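Long-range contact in chlamydomonas reinhardtii THB1 (Chlamydomonas reinhardtii, PDB 6CII), which binds a heme group and probably oxygen as a truncated hemoglobin, the heme iron carrying cyanide in this structure: residues E21-V26 with D98-E103. Numbering follows the deposited sequence. Where two conformers were deposited one is given.
Sequences EKAVDV and DSTLQE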
loop_
_atom_site.group_PDB
_atom_site.type_symbol
_atom_site.label_atom_id
_atom_site.label_comp_id
_atom_site.label_asym_id
_atom_site.label_seq_id
_atom_site.Cartn_x
_atom_site.Cartn_y
_atom_site.Cartn_z
ATOM N N GLU A 21 7.854 3.283 6.412
ATOM C CA GLU A 21 6.987 3.664 7.518
ATOM C C GLU A 21 6.447 5.079 7.338
ATOM O O GLU A 21 5.253 5.312 7.551
ATOM C CB GLU A 21 7.724 3.504 8.842
ATOM C CG GLU A 21 8.050 2.028 9.119
ATOM C CD GLU A 21 8.364 1.731 10.569
ATOM O OE1 GLU A 21 8.871 2.630 11.272
ATOM O OE2 GLU A 21 8.105 0.588 11.000
ATOM N N LYS A 22 7.298 6.027 6.924
ATOM C CA LYS A 22 6.830 7.384 6.670
ATOM C C LYS A 22 5.803 7.402 5.542
ATOM O O LYS A 22 4.762 8.062 5.652
ATOM C CB LYS A 22 8.019 8.297 6.336
ATOM C CG LYS A 22 7.640 9.740 5.989
ATOM C CD LYS A 22 7.042 10.449 7.176
ATOM C CE LYS A 22 7.018 11.967 6.935
ATOM N NZ LYS A 22 6.384 12.641 8.095
ATOM N N ALA A 23 6.070 6.671 4.458
ATOM C CA ALA A 23 5.134 6.690 3.339
ATOM C C ALA A 23 3.779 6.150 3.765
ATOM O O ALA A 23 2.748 6.739 3.442
ATOM C CB ALA A 23 5.688 5.884 2.162
ATOM N N VAL A 24 3.763 5.050 4.520
ATOM C CA VAL A 24 2.491 4.492 4.970
ATOM C C VAL A 24 1.773 5.466 5.906
ATOM O O VAL A 24 0.547 5.605 5.854
ATOM C CB VAL A 24 2.710 3.114 5.626
ATOM C CG1 VAL A 24 1.430 2.663 6.325
ATOM C CG2 VAL A 24 3.081 2.094 4.558
ATOM N N ASP A 25 2.521 6.162 6.769
ATOM C CA ASP A 25 1.883 7.111 7.670
ATOM C C ASP A 25 1.192 8.231 6.885
ATOM O O ASP A 25 0.030 8.567 7.158
ATOM C CB ASP A 25 2.935 7.647 8.640
ATOM C CG ASP A 25 2.340 8.341 9.828
ATOM O OD1 ASP A 25 1.281 7.911 10.325
ATOM O OD2 ASP A 25 2.951 9.325 10.286
ATOM N N VAL A 26 1.892 8.809 5.900
ATOM C CA VAL A 26 1.331 9.908 5.100
ATOM C C VAL A 26 0.155 9.410 4.272
ATOM O O VAL A 26 -0.891 10.055 4.178
ATOM C CB VAL A 26 2.411 10.521 4.181
ATOM C CG1 VAL A 26 1.746 11.517 3.182
ATOM C CG2 VAL A 26 3.493 11.210 4.999
ATOM N N ASP A 98 1.229 7.127 -4.894
ATOM C CA ASP A 98 2.162 7.738 -5.835
ATOM C C ASP A 98 2.478 9.161 -5.408
ATOM O O ASP A 98 3.647 9.550 -5.342
ATOM C CB ASP A 98 1.590 7.716 -7.247
ATOM C CG ASP A 98 2.534 8.381 -8.243
ATOM O OD1 ASP A 98 3.450 7.713 -8.731
ATOM O OD2 ASP A 98 2.381 9.584 -8.506
ATOM N N SER A 99 1.442 9.937 -5.069
ATOM C CA SER A 99 1.640 11.314 -4.606
ATOM C C SER A 99 2.459 11.367 -3.325
ATOM O O SER A 99 3.269 12.282 -3.135
ATOM C CB SER A 99 0.283 11.985 -4.387
ATOM O OG SER A 99 -0.347 12.241 -5.639
ATOM N N THR A 100 2.240 10.404 -2.418
ATOM C CA THR A 100 3.035 10.337 -1.194
ATOM C C THR A 100 4.504 10.115 -1.505
ATOM O O THR A 100 5.385 10.772 -0.927
ATOM C CB THR A 100 2.521 9.206 -0.309
ATOM O OG1 THR A 100 1.193 9.509 0.138
ATOM C CG2 THR A 100 3.463 8.968 0.868
ATOM N N LEU A 101 4.793 9.143 -2.379
ATOM C CA LEU A 101 6.187 8.852 -2.694
ATOM C C LEU A 101 6.842 10.045 -3.371
ATOM O O LEU A 101 8.013 10.353 -3.114
ATOM C CB LEU A 101 6.255 7.616 -3.577
ATOM C CG LEU A 101 5.834 6.317 -2.898
ATOM C CD1 LEU A 101 5.911 5.173 -3.933
ATOM C CD2 LEU A 101 6.674 6.016 -1.667
ATOM N N GLN A 102 6.075 10.755 -4.202
ATOM C CA GLN A 102 6.588 11.948 -4.861
ATOM C C GLN A 102 6.939 13.018 -3.840
ATOM O O GLN A 102 8.024 13.609 -3.882
ATOM C CB GLN A 102 5.544 12.467 -5.855
ATOM C CG GLN A 102 5.939 13.768 -6.534
ATOM C CD GLN A 102 7.153 13.631 -7.440
ATOM O OE1 GLN A 102 7.463 12.543 -7.936
ATOM N NE2 GLN A 102 7.851 14.742 -7.660
ATOM N N GLU A 103 6.034 13.259 -2.895
ATOM C CA GLU A 103 6.267 14.296 -1.894
ATOM C C GLU A 103 7.470 13.974 -1.031
ATOM O O GLU A 103 8.206 14.885 -0.618
ATOM C CB GLU A 103 5.041 14.459 -1.003
ATOM C CG GLU A 103 5.058 15.785 -0.288
ATOM C CD GLU A 103 4.005 15.855 0.771
ATOM O OE1 GLU A 103 3.504 14.779 1.138
ATOM O OE2 GLU A 103 3.682 16.973 1.219
#
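Thr-100 presses its methyl CG2 against the backbone of helix 16-33 at Ala-23, 3.5 Å from Ala-23 O and 3.8 Å from Ala-23 CA. Alanine suits this place because its single methyl lets the helices come close: the CA atoms of Ala-23 and Thr-100 lie 6.2 Å apart. Apolar packing continues around that pair. Ala-23 CB also meets Leu-101 CD2 at 4.0 Å, the leucine being long enough to reach back although its CB points away, while beta-branched Val-26 offers both CG1 and CB, the latter 3.8 Å from Thr-100 CG2.

In this all-helical 2-on-2 globin, group I of the truncated hemoglobin family, the contact joins helix 16-33 to helix 87-103 away from the heme site; the axes of segments 21-26 and 98-103 come within 9.4 Å, their directions 128° apart. Leu-101 also packs on Ala-114 of helix 108-126.

No hydrogen bond spans the segments. Thr-100 OG1 lies beside its backbone N (chi1 -66°) and bonds to His-96 O one turn earlier, satisfying the buried hydroxyl. Val-26 CG1 packs 3.7 Å from this OG1, and exposed Glu-103, whose flexible chain suits the contact's edge, brings OE1 within 4.2 Å of the same methyl.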